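Local structure of putative retaining b-glycosidase (Saccharophagus degradans, 5A95) at residues 200-205 against 227-231; 145-149 against 204-208. The protein probably hydrolyses internal linkages of mixed-linkage beta-glucans, as a retaining licheninase of glycoside hydrolase family 5. The protein carries 1 engineered substitution. One frame throughout, in Å; residues are numbered along the deposited sequence.

Contact 1. Residues 200-205 against 227-231; sequences RNWAEW and VAGFN
The F230 ring is held on both faces. The six-membered ring of W202 points its edge at one face, with the planes 76° apart and the centroids 6.0 Å from each other, so the two make a T-shaped (edge-to-face) pair. Over the opposite face lies R200, whose CB sits 4.1 Å from the F230 centroid in a CH-pi contact, while R200 CD lies against F230 CD2. W202, W205 and F230 form an aromatic cluster of the family 5 (beta/alpha)8 barrel, where the loop leaving strand 224-227 passes the start of helix 202-219, which precedes that strand. At the ring edge, near its plane, F230 CZ meets the backbone N201 O at 3.6 Å. W205 approaches obliquely, its CD1 3.7 Å from F230 CE1.

The case illustrates how one ring can be fixed by partners of different kinds. F230 CG stands anti to its own carbonyl carbon (chi1 -56°), which carries the ring into the cleft between R200 and W202. P190 of strand 189-190 also touches F230, W205 and A228. The W202 indole is anchored through NE1, which donates to A242 O, while its CZ3 edge packs on G229 CA at 4.2 Å.

The beginning of the helix is itself capped. N201 occupies the N-cap, and its OD1 accepts a hydrogen bond from E204 N at 2.9 Å through a lone pair in the carbonyl plane. The polar link across the contact comes from the second indole: W205 NE1 reaches A228 O at 2.8 Å, with an N-H...O angle of 162°, the carbonyl oxygen lying in the plane of the indole and the donor standing almost straight beyond the end of its C=O bond.

Contact 2. Residues 145-149 against 204-208; sequences GYLPT and EWKTL
L147 and W205 meet on the tightly packed side of this contact, L147 CB lying 3.9 Å from W205 CZ3. Here the loop 145-149, which follows strand 136-144, is pressed against helix 202-219 of the barrel. L147 CG is anti to the backbone N (chi1 -177°), which swings its branch toward the helix, and L147 CD2 touches L208 CD2 at 3.8 Å, the two side chains running nearly at right angles. I161 and T164 of helix 161-174 also touch L147. P148 belongs to the same apolar part: its CD packs on W205 CE3 at 4.0 Å and lies over the centre of the Y146 ring within the loop, while its CG meets L208 CD2.

The looser, partly exposed side holds the E204 carboxylate, with P148 CB 3.5 Å from E204 CD, and the T149 end of the loop, where T149 packs on R165 of the second subunit.

E204 runs out extended from the helix, and its carboxylate comes to the hydroxyl edge of the Y146 ring, the two planes 63° apart. Y146 OH donates to E204 OE1 at 2.7 Å, reaching the oxygen on its anti side and 22° out of the carboxylate plane. A leucine in place of E204 would probably leave the buried Y146 hydroxyl without its acceptor and its O-H free to turn.

A negative charge in the first turn of a helix is likely to be favoured by the helix dipole. Because the hydroxyl donates its hydrogen bond to E204, its oxygen can still accept, weakly, from N201 N, so that the one hydroxyl bridges N201 and E204 at the start of the helix.

The two contacts are neighbours, their centres about 6 Å apart on the same side of the chain's centre, and helix 202-219 serves both: E204 and W205 belong to each. Along the chain the loop 145-149 comes first, then the start of the helix, and last 227-231. Strands 136-144 and 224-227, which lead into the two outer segments, both lie beside strand 181-185 in the parallel barrel sheet, so the helix start ties together loops from two non-adjacent strands. The contacts also meet directly, F230 CE1 packing on Y146 CE1 at 3.9 Å. A bound glucose lies about 11 Å from the A228 side chain, so the contacts lie near the bound sugar without A228 touching it.

Contact 1. Residues 200-205 against 227-231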
ATOM      1  N   ARG A 200       2.456  18.783  -5.092  1.00  6.49           N
ATOM      2  CA  ARG A 200       3.210  18.468  -6.286  1.00  6.90           C
ATOM      3  C   ARG A 200       4.673  18.786  -6.029  1.00  6.34           C
ATOM      4  O   ARG A 200       4.998  19.841  -5.506  1.00  7.33           O
ATOM      5  CB  ARG A 200       2.642  19.159  -7.526  1.00  8.57           C
ATOM      6  CG  ARG A 200       3.063  20.582  -7.741  1.00  9.49           C
ATOM      7  CD  ARG A 200       2.436  21.179  -8.995  1.00  9.44           C
ATOM      8  NE  ARG A 200       0.995  21.375  -8.861  1.00  8.81           N
ATOM      9  CZ  ARG A 200       0.431  22.395  -8.229  1.00  9.12           C
ATOM     10  NH1 ARG A 200       1.161  23.328  -7.604  1.00 11.08           N
ATOM     11  NH2 ARG A 200      -0.875  22.475  -8.228  1.00 11.75           N
ATOM     12  N   ASN A 201       5.536  17.861  -6.419  1.00  6.33           N
ATOM     13  CA  ASN A 201       6.965  17.988  -6.138  1.00  6.32           C
ATOM     14  C   ASN A 201       7.753  17.301  -7.242  1.00  6.22           C
ATOM     15  O   ASN A 201       7.674  16.082  -7.391  1.00  6.28           O
ATOM     16  CB  ASN A 201       7.307  17.373  -4.794  1.00  6.46           C
ATOM     17  CG  ASN A 201       8.761  17.603  -4.412  1.00  7.15           C
ATOM     18  OD1 ASN A 201       9.609  16.740  -4.604  1.00  8.12           O
ATOM     19  ND2 ASN A 201       9.062  18.805  -3.914  1.00  8.32           N
ATOM     20  N   TRP A 202       8.479  18.092  -8.024  1.00  6.38           N
ATOM     21  CA  TRP A 202       9.214  17.511  -9.143  1.00  6.22           C
ATOM     22  C   TRP A 202      10.226  16.469  -8.699  1.00  6.52           C
ATOM     23  O   TRP A 202      10.326  15.409  -9.319  1.00  7.14           O
ATOM     24  CB  TRP A 202       9.892  18.614  -9.992  1.00  7.18           C
ATOM     25  CG  TRP A 202      10.639  18.022 -11.145  1.00  6.98           C
ATOM     26  CD1 TRP A 202      11.970  17.916 -11.280  1.00  6.96           C
ATOM     27  CD2 TRP A 202      10.056  17.384 -12.280  1.00  6.95           C
ATOM     28  NE1 TRP A 202      12.275  17.252 -12.432  1.00  7.30           N
ATOM     29  CE2 TRP A 202      11.123  16.930 -13.083  1.00  7.91           C
ATOM     30  CE3 TRP A 202       8.750  17.193 -12.728  1.00  9.41           C
ATOM     31  CZ2 TRP A 202      10.925  16.255 -14.261  1.00  9.68           C
ATOM     32  CZ3 TRP A 202       8.561  16.535 -13.921  1.00 11.37           C
ATOM     33  CH2 TRP A 202       9.634  16.089 -14.680  1.00 11.01           C
ATOM     34  N   ALA A 203      10.994  16.749  -7.654  1.00  6.81           N
ATOM     35  CA  ALA A 203      12.003  15.779  -7.287  1.00  7.58           C
ATOM     36  C   ALA A 203      11.410  14.406  -6.966  1.00  7.27           C
ATOM     37  O   ALA A 203      11.932  13.373  -7.370  1.00  8.51           O
ATOM     38  CB  ALA A 203      12.849  16.302  -6.122  1.00  9.64           C
ATOM     39  N   GLU A 204      10.306  14.405  -6.236  1.00  7.07           N
ATOM     40  CA  GLU A 204       9.609  13.173  -5.904  1.00  6.45           C
ATOM     41  C   GLU A 204       9.120  12.437  -7.159  1.00  5.85           C
ATOM     42  O   GLU A 204       9.289  11.233  -7.312  1.00  6.37           O
ATOM     43  CB  GLU A 204       8.445  13.524  -4.986  1.00  7.58           C
ATOM     44  CG  GLU A 204       7.539  12.386  -4.575  1.00  7.86           C
ATOM     45  CD  GLU A 204       6.487  12.848  -3.599  1.00  8.37           C
ATOM     46  OE1 GLU A 204       5.749  13.793  -3.935  1.00  7.86           O
ATOM     47  OE2 GLU A 204       6.346  12.205  -2.528  1.00 11.01           O
ATOM     48  N   TRP A 205       8.555  13.196  -8.070  1.00  5.74           N
ATOM     49  CA  TRP A 205       7.999  12.616  -9.289  1.00  6.03           C
ATOM     50  C   TRP A 205       9.088  12.095 -10.216  1.00  6.00           C
ATOM     51  O   TRP A 205       8.986  10.992 -10.753  1.00  6.76           O
ATOM     52  CB  TRP A 205       7.058  13.614  -9.972  1.00  6.46           C
ATOM     53  CG  TRP A 205       6.383  13.108 -11.189  1.00  6.04           C
ATOM     54  CD1 TRP A 205       6.372  13.701 -12.417  1.00  7.05           C
ATOM     55  CD2 TRP A 205       5.558  11.946 -11.314  1.00  6.60           C
ATOM     56  NE1 TRP A 205       5.642  12.966 -13.307  1.00  6.90           N
ATOM     57  CE2 TRP A 205       5.124  11.882 -12.655  1.00  6.62           C
ATOM     58  CE3 TRP A 205       5.191  10.918 -10.452  1.00  6.97           C
ATOM     59  CZ2 TRP A 205       4.363  10.833 -13.129  1.00  6.41           C
ATOM     60  CZ3 TRP A 205       4.454   9.875 -10.933  1.00  7.00           C
ATOM     61  CH2 TRP A 205       4.048   9.834 -12.267  1.00  7.13           C
ATOM     62  N   VAL A 227       7.673  10.155 -20.374  1.00  5.28           N
ATOM     63  CA  VAL A 227       7.525  10.777 -19.053  1.00  5.22           C
ATOM     64  C   VAL A 227       6.770  12.095 -19.197  1.00  5.82           C
ATOM     65  O   VAL A 227       7.000  12.849 -20.126  1.00  5.57           O
ATOM     66  CB  VAL A 227       8.927  11.050 -18.464  1.00  5.94           C
ATOM     67  CG1 VAL A 227       8.867  11.899 -17.200  1.00  6.45           C
ATOM     68  CG2 VAL A 227       9.615   9.720 -18.169  1.00  7.02           C
ATOM     69  N   ALA A 228       5.872  12.356 -18.245  1.00  5.86           N
ATOM     70  CA  ALA A 228       5.023  13.536 -18.231  1.00  5.61           C
ATOM     71  C   ALA A 228       5.284  14.420 -17.006  1.00  5.54           C
ATOM     72  O   ALA A 228       5.682  13.945 -15.938  1.00  5.94           O
ATOM     73  CB  ALA A 228       3.563  13.140 -18.185  1.00  6.72           C
ATOM     74  N   GLY A 229       5.040  15.706 -17.200  1.00  5.87           N
ATOM     75  CA  GLY A 229       5.045  16.673 -16.128  1.00  6.28           C
ATOM     76  C   GLY A 229       3.658  16.950 -15.556  1.00  5.92           C
ATOM     77  O   GLY A 229       2.665  16.287 -15.861  1.00  5.97           O
ATOM     78  N   PHE A 230       3.626  17.945 -14.683  1.00  5.72           N
ATOM     79  CA  PHE A 230       2.421  18.333 -13.946  1.00  5.54           C
ATOM     80  C   PHE A 230       1.451  19.135 -14.799  1.00  5.68           C
ATOM     81  O   PHE A 230       1.626  19.327 -16.014  1.00  6.19           O
ATOM     82  CB  PHE A 230       2.812  19.092 -12.659  1.00  6.34           C
ATOM     83  CG  PHE A 230       3.743  18.328 -11.733  1.00  5.96           C
ATOM     84  CD1 PHE A 230       3.619  16.971 -11.542  1.00  8.25           C
ATOM     85  CD2 PHE A 230       4.713  19.002 -11.016  1.00  7.18           C
ATOM     86  CE1 PHE A 230       4.446  16.281 -10.665  1.00  7.10           C
ATOM     87  CE2 PHE A 230       5.534  18.324 -10.146  1.00  7.98           C
ATOM     88  CZ  PHE A 230       5.404  16.985  -9.982  1.00  6.75           C
ATOM     89  N   ASN A 231       0.350  19.551 -14.155  1.00  5.61           N
ATOM     90  CA  ASN A 231      -0.746  20.232 -14.830  1.00  6.04           C
ATOM     91  C   ASN A 231      -1.313  19.374 -15.955  1.00  5.51           C
ATOM     92  O   ASN A 231      -1.574  19.851 -17.052  1.00  6.79           O
ATOM     93  CB  ASN A 231      -0.307  21.617 -15.352  1.00  7.39           C
ATOM     94  CG  ASN A 231      -1.476  22.484 -15.793  1.00  8.38           C
ATOM     95  OD1 ASN A 231      -2.635  22.205 -15.486  1.00  9.64           O
ATOM     96  ND2 ASN A 231      -1.184  23.491 -16.602  1.00 10.45           N
TER

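Contact 2. Residues 145-149 against 204-208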
ATOM      1  N   GLY A 145      -3.802  11.934 -11.787  1.00  5.80           N
ATOM      2  CA  GLY A 145      -3.647  12.223 -10.389  1.00  5.89           C
ATOM      3  C   GLY A 145      -2.199  12.177  -9.956  1.00  5.54           C
ATOM      4  O   GLY A 145      -1.291  12.413 -10.780  1.00  6.08           O
ATOM      5  N   TYR A 146      -1.972  11.870  -8.684  1.00  5.90           N
ATOM      6  CA  TYR A 146      -0.649  11.981  -8.093  1.00  5.35           C
ATOM      7  C   TYR A 146      -0.255  10.645  -7.509  1.00  5.78           C
ATOM      8  O   TYR A 146      -0.668  10.261  -6.401  1.00  6.29           O
ATOM      9  CB  TYR A 146      -0.605  13.114  -7.026  1.00  5.27           C
ATOM     10  CG  TYR A 146       0.784  13.602  -6.744  1.00  5.88           C
ATOM     11  CD1 TYR A 146       1.570  14.088  -7.779  1.00  6.76           C
ATOM     12  CD2 TYR A 146       1.341  13.524  -5.485  1.00  6.28           C
ATOM     13  CE1 TYR A 146       2.861  14.507  -7.577  1.00  7.61           C
ATOM     14  CE2 TYR A 146       2.643  13.959  -5.268  1.00  6.48           C
ATOM     15  CZ  TYR A 146       3.397  14.437  -6.326  1.00  6.48           C
ATOM     16  OH  TYR A 146       4.704  14.868  -6.190  1.00  7.07           O
ATOM     17  N   LEU A 147       0.556   9.926  -8.277  1.00  5.99           N
ATOM     18  CA  LEU A 147       0.922   8.584  -7.901  1.00  5.62           C
ATOM     19  C   LEU A 147       1.644   8.502  -6.546  1.00  5.29           C
ATOM     20  O   LEU A 147       1.393   7.587  -5.771  1.00  6.05           O
ATOM     21  CB  LEU A 147       1.711   7.907  -9.032  1.00  6.42           C
ATOM     22  CG  LEU A 147       2.104   6.464  -8.822  1.00  6.15           C
ATOM     23  CD1 LEU A 147       0.891   5.568  -8.617  1.00  7.25           C
ATOM     24  CD2 LEU A 147       2.929   5.974  -9.996  1.00  6.71           C
ATOM     25  N   PRO A 148       2.512   9.488  -6.221  1.00  5.51           N
ATOM     26  CA  PRO A 148       3.205   9.347  -4.922  1.00  6.50           C
ATOM     27  C   PRO A 148       2.313   9.267  -3.690  1.00  6.69           C
ATOM     28  O   PRO A 148       2.671   8.620  -2.714  1.00  7.70           O
ATOM     29  CB  PRO A 148       4.125  10.573  -4.862  1.00  6.06           C
ATOM     30  CG  PRO A 148       4.455  10.808  -6.314  1.00  6.36           C
ATOM     31  CD  PRO A 148       3.132  10.559  -7.031  1.00  5.39           C
ATOM     32  N   THR A 149       1.154   9.934  -3.721  1.00  5.83           N
ATOM     33  CA  THR A 149       0.181   9.842  -2.629  1.00  5.08           C
ATOM     34  C   THR A 149      -0.957   8.878  -2.950  1.00  5.91           C
ATOM     35  O   THR A 149      -1.853   8.678  -2.124  1.00  6.14           O
ATOM     36  CB  THR A 149      -0.424  11.195  -2.286  1.00  6.90           C
ATOM     37  OG1 THR A 149      -1.016  11.711  -3.467  1.00  6.83           O
ATOM     38  CG2 THR A 149       0.601  12.136  -1.712  1.00  7.51           C
ATOM     39  N   GLU A 204      10.306  14.405  -6.236  1.00  7.07           N
ATOM     40  CA  GLU A 204       9.609  13.173  -5.904  1.00  6.45           C
ATOM     41  C   GLU A 204       9.120  12.437  -7.159  1.00  5.85           C
ATOM     42  O   GLU A 204       9.289  11.233  -7.312  1.00  6.37           O
ATOM     43  CB  GLU A 204       8.445  13.524  -4.986  1.00  7.58           C
ATOM     44  CG  GLU A 204       7.539  12.386  -4.575  1.00  7.86           C
ATOM     45  CD  GLU A 204       6.487  12.848  -3.599  1.00  8.37           C
ATOM     46  OE1 GLU A 204       5.749  13.793  -3.935  1.00  7.86           O
ATOM     47  OE2 GLU A 204       6.346  12.205  -2.528  1.00 11.01           O
ATOM     48  N   TRP A 205       8.555  13.196  -8.070  1.00  5.74           N
ATOM     49  CA  TRP A 205       7.999  12.616  -9.289  1.00  6.03           C
ATOM     50  C   TRP A 205       9.088  12.095 -10.216  1.00  6.00           C
ATOM     51  O   TRP A 205       8.986  10.992 -10.753  1.00  6.76           O
ATOM     52  CB  TRP A 205       7.058  13.614  -9.972  1.00  6.46           C
ATOM     53  CG  TRP A 205       6.383  13.108 -11.189  1.00  6.04           C
ATOM     54  CD1 TRP A 205       6.372  13.701 -12.417  1.00  7.05           C
ATOM     55  CD2 TRP A 205       5.558  11.946 -11.314  1.00  6.60           C
ATOM     56  NE1 TRP A 205       5.642  12.966 -13.307  1.00  6.90           N
ATOM     57  CE2 TRP A 205       5.124  11.882 -12.655  1.00  6.62           C
ATOM     58  CE3 TRP A 205       5.191  10.918 -10.452  1.00  6.97           C
ATOM     59  CZ2 TRP A 205       4.363  10.833 -13.129  1.00  6.41           C
ATOM     60  CZ3 TRP A 205       4.454   9.875 -10.933  1.00  7.00           C
ATOM     61  CH2 TRP A 205       4.048   9.834 -12.267  1.00  7.13           C
ATOM     62  N   LYS A 206      10.139  12.888 -10.388  1.00  6.64           N
ATOM     63  CA  LYS A 206      11.321  12.483 -11.146  1.00  7.06           C
ATOM     64  C   LYS A 206      11.891  11.157 -10.627  1.00  6.57           C
ATOM     65  O   LYS A 206      12.140  10.233 -11.390  1.00  7.28           O
ATOM     66  CB  LYS A 206      12.360  13.604 -11.059  1.00  7.65           C
ATOM     67  CG  LYS A 206      13.765  13.267 -11.568  1.00  8.85           C
ATOM     68  CD  LYS A 206      14.714  14.425 -11.251  1.00 10.23           C
ATOM     69  CE  LYS A 206      16.133  14.213 -11.739  1.00 12.05           C
ATOM     70  NZ  LYS A 206      16.768  13.038 -11.129  1.00 12.41           N
ATOM     71  N   THR A 207      12.075  11.069  -9.311  1.00  6.47           N
ATOM     72  CA  THR A 207      12.616   9.868  -8.699  1.00  6.71           C
ATOM     73  C   THR A 207      11.754   8.645  -8.978  1.00  6.28           C
ATOM     74  O   THR A 207      12.250   7.554  -9.258  1.00  6.91           O
ATOM     75  CB  THR A 207      12.854  10.103  -7.189  1.00  7.66           C
ATOM     76  OG1 THR A 207      13.808  11.165  -7.056  1.00 10.09           O
ATOM     77  CG2 THR A 207      13.402   8.861  -6.474  1.00  9.50           C
ATOM     78  N   LEU A 208      10.436   8.810  -8.862  1.00  5.98           N
ATOM     79  CA  LEU A 208       9.526   7.710  -9.084  1.00  5.99           C
ATOM     80  C   LEU A 208       9.549   7.253 -10.556  1.00  5.53           C
ATOM     81  O   LEU A 208       9.530   6.049 -10.843  1.00  6.05           O
ATOM     82  CB  LEU A 208       8.133   8.051  -8.567  1.00  6.29           C
ATOM     83  CG  LEU A 208       7.099   6.955  -8.655  1.00  6.91           C
ATOM     84  CD1 LEU A 208       7.538   5.633  -8.026  1.00  8.00           C
ATOM     85  CD2 LEU A 208       5.819   7.427  -7.997  1.00  6.71           C
TER